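Local coordinates for putative flavoprotein (Bacteroides eggerthii, PDB 4ICI), which binds flavin mononucleotide in a flavodoxin-like fold and probably serves in electron transfer or a related redox reaction, at residues T24-T27 / A28-A31; K159-R162 / A163-D166. All coordinates share one frame; numbering follows the deposited sequence.

Contact 1 (T24-T27 / A28-A31); sequences TGTT and ARAA. With FMN (flavin mononucleotide), chain B.
The phosphate-binding loop of a flavodoxin-like fold runs here into its first helix, 26-38, with Gly25 at the N-cap; Arg29 N closes the first turn on Gly25 O (3.1 Å), and Ala30 and Ala31 repeat that bond to Thr26 and Thr27. Phosphate oxygen O1P of the flavin mononucleotide is gripped by three donors, Thr24 OG1, Thr26 N and Thr26 OG1, the last at 2.8 Å. O2P takes Thr27 N and Thr27 OG1, and Thr24 N reaches O3P. In Thr26 the hydroxyl lies beside its own backbone N (chi1 -47°), which lets one residue offer both donors to the same oxygen. Arg29 bends at chi3 so that Thr26 CA lies 3.6 Å above the guanidinium plane, offset toward the rim. Water 1, in that plane at the edge, accepts from Arg29 NH2 (2.6 Å) and donates to Thr26 OG1 (2.7 Å). With a valine here, O1P would probably lose one of its bonds and water 1 the hydroxyl to which it donates. The positive end of the helix dipole probably helps to hold the phosphate's negative charge; amides and hydroxyls wrapped around a phosphate at a helix start are the hallmark of FMN sites in flavodoxins.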
loop_
_atom_site.group_PDB
_atom_site.type_symbol
_atom_site.label_atom_id
_atom_site.label_comp_id
_atom_site.label_asym_id
_atom_site.label_seq_id
_atom_site.Cartn_x
_atom_site.Cartn_y
_atom_site.Cartn_z
ATOM N N THR A 24 -11.029 -4.842 -4.364
ATOM C CA THR A 24 -11.782 -5.068 -5.600
ATOM C C THR A 24 -10.982 -4.995 -6.904
ATOM O O THR A 24 -11.574 -4.834 -7.991
ATOM C CB THR A 24 -13.016 -4.148 -5.710
ATOM O OG1 THR A 24 -12.672 -2.788 -5.477
ATOM C CG2 THR A 24 -14.134 -4.600 -4.729
ATOM N N GLY A 25 -9.664 -5.133 -6.818
ATOM C CA GLY A 25 -8.843 -5.287 -8.006
ATOM C C GLY A 25 -8.187 -4.032 -8.557
ATOM O O GLY A 25 -7.263 -4.129 -9.352
ATOM N N THR A 26 -8.694 -2.850 -8.184
ATOM C CA THR A 26 -8.226 -1.597 -8.792
ATOM C C THR A 26 -6.749 -1.349 -8.452
ATOM O O THR A 26 -5.935 -1.028 -9.309
ATOM C CB THR A 26 -9.064 -0.390 -8.339
ATOM O OG1 THR A 26 -10.455 -0.696 -8.442
ATOM C CG2 THR A 26 -8.755 0.859 -9.166
ATOM N N THR A 27 -6.418 -1.501 -7.179
ATOM C CA THR A 27 -5.041 -1.324 -6.736
ATOM C C THR A 27 -4.152 -2.436 -7.254
ATOM O O THR A 27 -2.967 -2.199 -7.534
ATOM C CB THR A 27 -4.970 -1.220 -5.201
ATOM O OG1 THR A 27 -5.944 -0.256 -4.784
ATOM C CG2 THR A 27 -3.595 -0.767 -4.732
ATOM N N ALA A 28 -4.683 -3.648 -7.386
ATOM C CA ALA A 28 -3.895 -4.737 -7.971
ATOM C C ALA A 28 -3.440 -4.370 -9.397
ATOM O O ALA A 28 -2.312 -4.657 -9.804
ATOM C CB ALA A 28 -4.696 -6.035 -7.977
ATOM N N ARG A 29 -4.343 -3.756 -10.166
ATOM C CA ARG A 29 -3.995 -3.385 -11.531
ATOM C C ARG A 29 -2.928 -2.300 -11.548
ATOM O O ARG A 29 -1.984 -2.368 -12.359
ATOM C CB ARG A 29 -5.248 -2.965 -12.300
ATOM C CG ARG A 29 -6.172 -4.153 -12.620
ATOM C CD ARG A 29 -7.334 -3.838 -13.595
ATOM N NE ARG A 29 -8.143 -2.663 -13.238
ATOM C CZ ARG A 29 -9.192 -2.650 -12.409
ATOM N NH1 ARG A 29 -9.604 -3.756 -11.780
ATOM N NH2 ARG A 29 -9.837 -1.496 -12.194
ATOM N N ALA A 30 -3.038 -1.322 -10.641
ATOM C CA ALA A 30 -2.005 -0.298 -10.502
ATOM C C ALA A 30 -0.664 -0.935 -10.117
ATOM O O ALA A 30 0.392 -0.612 -10.674
ATOM C CB ALA A 30 -2.427 0.751 -9.466
ATOM N N ALA A 31 -0.707 -1.840 -9.154
ATOM C CA ALA A 31 0.487 -2.538 -8.712
ATOM C C ALA A 31 1.174 -3.305 -9.850
ATOM O O ALA A 31 2.398 -3.355 -9.955
ATOM C CB ALA A 31 0.142 -3.477 -7.546
HETATM N N1 FMN B . -12.233 6.873 -2.333
HETATM C C2 FMN B . -11.832 8.166 -2.100
HETATM O O2 FMN B . -11.552 8.884 -3.056
HETATM N N3 FMN B . -11.762 8.640 -0.797
HETATM C C4 FMN B . -12.122 7.877 0.301
HETATM O O4 FMN B . -11.964 8.390 1.424
HETATM C C4A FMN B . -12.568 6.567 0.060
HETATM N N5 FMN B . -12.977 5.745 1.133
HETATM C C5A FMN B . -13.374 4.434 0.838
HETATM C C6 FMN B . -13.750 3.585 1.888
HETATM C C7 FMN B . -14.130 2.290 1.638
HETATM C C7M FMN B . -14.482 1.378 2.776
HETATM C C8 FMN B . -14.138 1.794 0.346
HETATM C C8M FMN B . -14.576 0.373 0.076
HETATM C C9 FMN B . -13.778 2.631 -0.702
HETATM C C9A FMN B . -13.370 3.960 -0.472
HETATM N N10 FMN B . -12.990 4.807 -1.525
HETATM C C10 FMN B . -12.589 6.094 -1.258
HETATM C "C1'" FMN B . -12.948 4.280 -2.936
HETATM C "C2'" FMN B . -11.647 3.447 -3.120
HETATM O "O2'" FMN B . -10.477 4.109 -2.703
HETATM C "C3'" FMN B . -11.399 3.106 -4.603
HETATM O "O3'" FMN B . -12.622 2.581 -5.211
HETATM C "C4'" FMN B . -10.180 2.162 -4.834
HETATM O "O4'" FMN B . -9.821 2.288 -6.189
HETATM C "C5'" FMN B . -10.599 0.666 -4.572
HETATM O "O5'" FMN B . -9.433 -0.085 -4.796
HETATM P P FMN B . -9.427 -1.685 -4.835
HETATM O O1P FMN B . -10.305 -2.053 -6.042
HETATM O O2P FMN B . -8.048 -2.140 -4.889
HETATM O O3P FMN B . -10.039 -2.246 -3.547
HETATM O O HOH W 1 -11.830 -1.622 -10.521
#

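Contact 2 (K159-R162 / A163-D166); sequences KAIR and AWLD
Leu165 leans back on Ile161, one turn earlier in helix 158-168, and its side chain can be followed outward from the backbone. CB lies 3.7 Å from Ile161 O. CG, placed beside the backbone N and anti to the carbonyl carbon (chi1 -60°), comes closer to the same oxygen, at 3.4 Å. Beyond it the two methyls part company: CD1 meets Ile161 CG2 at 4.0 Å, the two side chains lying alongside each other and pointing the same way, while CD2 stands over the centre of the Trp164 ring, 3.7 Å above its plane, as a CH-pi contact. Ile161 O itself accepts Leu165 N in a nearly linear bond (3.0 Å, 164° at the hydrogen).

This is the last helix of the flavodoxin-like alpha/beta fold, and its buried side is turned to helix 26-38: Ile161 packs on Leu34 and Ala37, Trp164 on Leu34, and Leu165 on Val38. The indole reaches that side with CG anti to the backbone N (chi1 163°). Its CE3 comes within 4.4 Å of Ile161 CG2, and its NE1 is satisfied by Glu149 O of the edge strand 146-152, a bond that helps fix the turn of the ring.

Arg162 is extended from CG to NE; its NH2 pairs with Glu158 OE2 in a salt bridge and makes a weak hydrogen bond to Ala37 O of helix 26-38. Its own carbonyl oxygen has two partners, Asp166 N and water 2, and that water donates a second bond to Asp166 OD1 (2.9 Å), bridging carboxylate and main chain across one helical turn.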
loop_
_atom_site.group_PDB
_atom_site.type_symbol
_atom_site.label_atom_id
_atom_site.label_comp_id
_atom_site.label_asym_id
_atom_site.label_seq_id
_atom_site.Cartn_x
_atom_site.Cartn_y
_atom_site.Cartn_z
ATOM N N LYS A 159 5.543 5.896 -18.699
ATOM C CA LYS A 159 6.210 7.201 -18.772
ATOM C C LYS A 159 5.964 8.012 -17.509
ATOM O O LYS A 159 6.875 8.687 -17.001
ATOM C CB LYS A 159 5.758 8.003 -20.004
ATOM C CG LYS A 159 6.272 7.459 -21.327
ATOM C CD LYS A 159 5.656 8.208 -22.490
ATOM C CE LYS A 159 6.234 7.694 -23.808
ATOM N NZ LYS A 159 5.433 8.118 -25.010
ATOM N N ALA A 160 4.753 7.951 -16.988
ATOM C CA ALA A 160 4.432 8.697 -15.776
ATOM C C ALA A 160 5.119 8.070 -14.561
ATOM O O ALA A 160 5.598 8.787 -13.672
ATOM C CB ALA A 160 2.936 8.787 -15.582
ATOM N N ILE A 161 5.164 6.742 -14.509
ATOM C CA ILE A 161 5.860 6.048 -13.424
ATOM C C ILE A 161 7.338 6.403 -13.437
ATOM O O ILE A 161 7.912 6.744 -12.399
ATOM C CB ILE A 161 5.637 4.518 -13.479
ATOM C CG1 ILE A 161 4.172 4.205 -13.132
ATOM C CG2 ILE A 161 6.666 3.781 -12.565
ATOM C CD1 ILE A 161 3.675 2.796 -13.506
ATOM N N ARG A 162 7.959 6.369 -14.612
ATOM C CA ARG A 162 9.372 6.669 -14.693
ATOM C C ARG A 162 9.666 8.100 -14.250
ATOM O O ARG A 162 10.658 8.336 -13.574
ATOM C CB ARG A 162 9.909 6.370 -16.101
ATOM C CG ARG A 162 9.842 4.870 -16.383
ATOM C CD ARG A 162 10.675 4.450 -17.595
ATOM N NE ARG A 162 10.474 3.029 -17.882
ATOM C CZ ARG A 162 10.940 2.020 -17.139
ATOM N NH1 ARG A 162 11.665 2.240 -16.034
ATOM N NH2 ARG A 162 10.684 0.767 -17.508
ATOM N N ALA A 163 8.800 9.045 -14.601
ATOM C CA ALA A 163 9.015 10.443 -14.213
ATOM C C ALA A 163 8.943 10.590 -12.682
ATOM O O ALA A 163 9.775 11.248 -12.064
ATOM C CB ALA A 163 7.975 11.372 -14.919
ATOM N N TRP A 164 7.920 9.993 -12.070
ATOM C CA TRP A 164 7.799 9.961 -10.610
ATOM C C TRP A 164 9.076 9.416 -9.956
ATOM O O TRP A 164 9.630 10.011 -9.012
ATOM C CB TRP A 164 6.603 9.079 -10.253
ATOM C CG TRP A 164 6.510 8.564 -8.827
ATOM C CD1 TRP A 164 6.884 9.184 -7.658
ATOM C CD2 TRP A 164 5.913 7.338 -8.448
ATOM N NE1 TRP A 164 6.534 8.411 -6.579
ATOM C CE2 TRP A 164 5.939 7.268 -7.037
ATOM C CE3 TRP A 164 5.323 6.305 -9.161
ATOM C CZ2 TRP A 164 5.405 6.190 -6.335
ATOM C CZ3 TRP A 164 4.828 5.218 -8.471
ATOM C CH2 TRP A 164 4.851 5.174 -7.077
ATOM N N LEU A 165 9.541 8.259 -10.439
ATOM C CA LEU A 165 10.695 7.621 -9.813
ATOM C C LEU A 165 12.007 8.399 -9.996
ATOM O O LEU A 165 12.873 8.386 -9.116
ATOM C CB LEU A 165 10.812 6.156 -10.211
ATOM C CG LEU A 165 9.565 5.341 -9.805
ATOM C CD1 LEU A 165 9.814 3.881 -10.101
ATOM C CD2 LEU A 165 9.135 5.570 -8.360
ATOM N N ASP A 166 12.104 9.158 -11.073
ATOM C CA ASP A 166 13.234 10.078 -11.209
ATOM C C ASP A 166 13.163 11.219 -10.211
ATOM O O ASP A 166 14.180 11.601 -9.600
ATOM C CB ASP A 166 13.296 10.673 -12.621
ATOM C CG ASP A 166 13.810 9.687 -13.670
ATOM O OD1 ASP A 166 14.370 8.611 -13.316
ATOM O OD2 ASP A 166 13.680 10.012 -14.891
HETATM O O HOH W 2 12.667 6.286 -13.580
#

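How the contacts relate
Contact 1 and contact 2 sit on two different helices, the first and last of the chain, with centres 19 Å apart and nearest atoms about 6 Å apart, so they do not touch. Contact 1 begins helix 26-38 at the phosphate of the flavin; contact 2 meets the far part of that same helix through Leu34, Ala37 and Val38. Helix 26-38 therefore joins them, one end given to the cofactor and the other to helix 158-168. Contact 1 supplies Thr24 to Thr27 to the flavin pocket, whereas the centre of contact 2 lies about 18 Å from the centre of the chain and the contact holds none of the pocket residues.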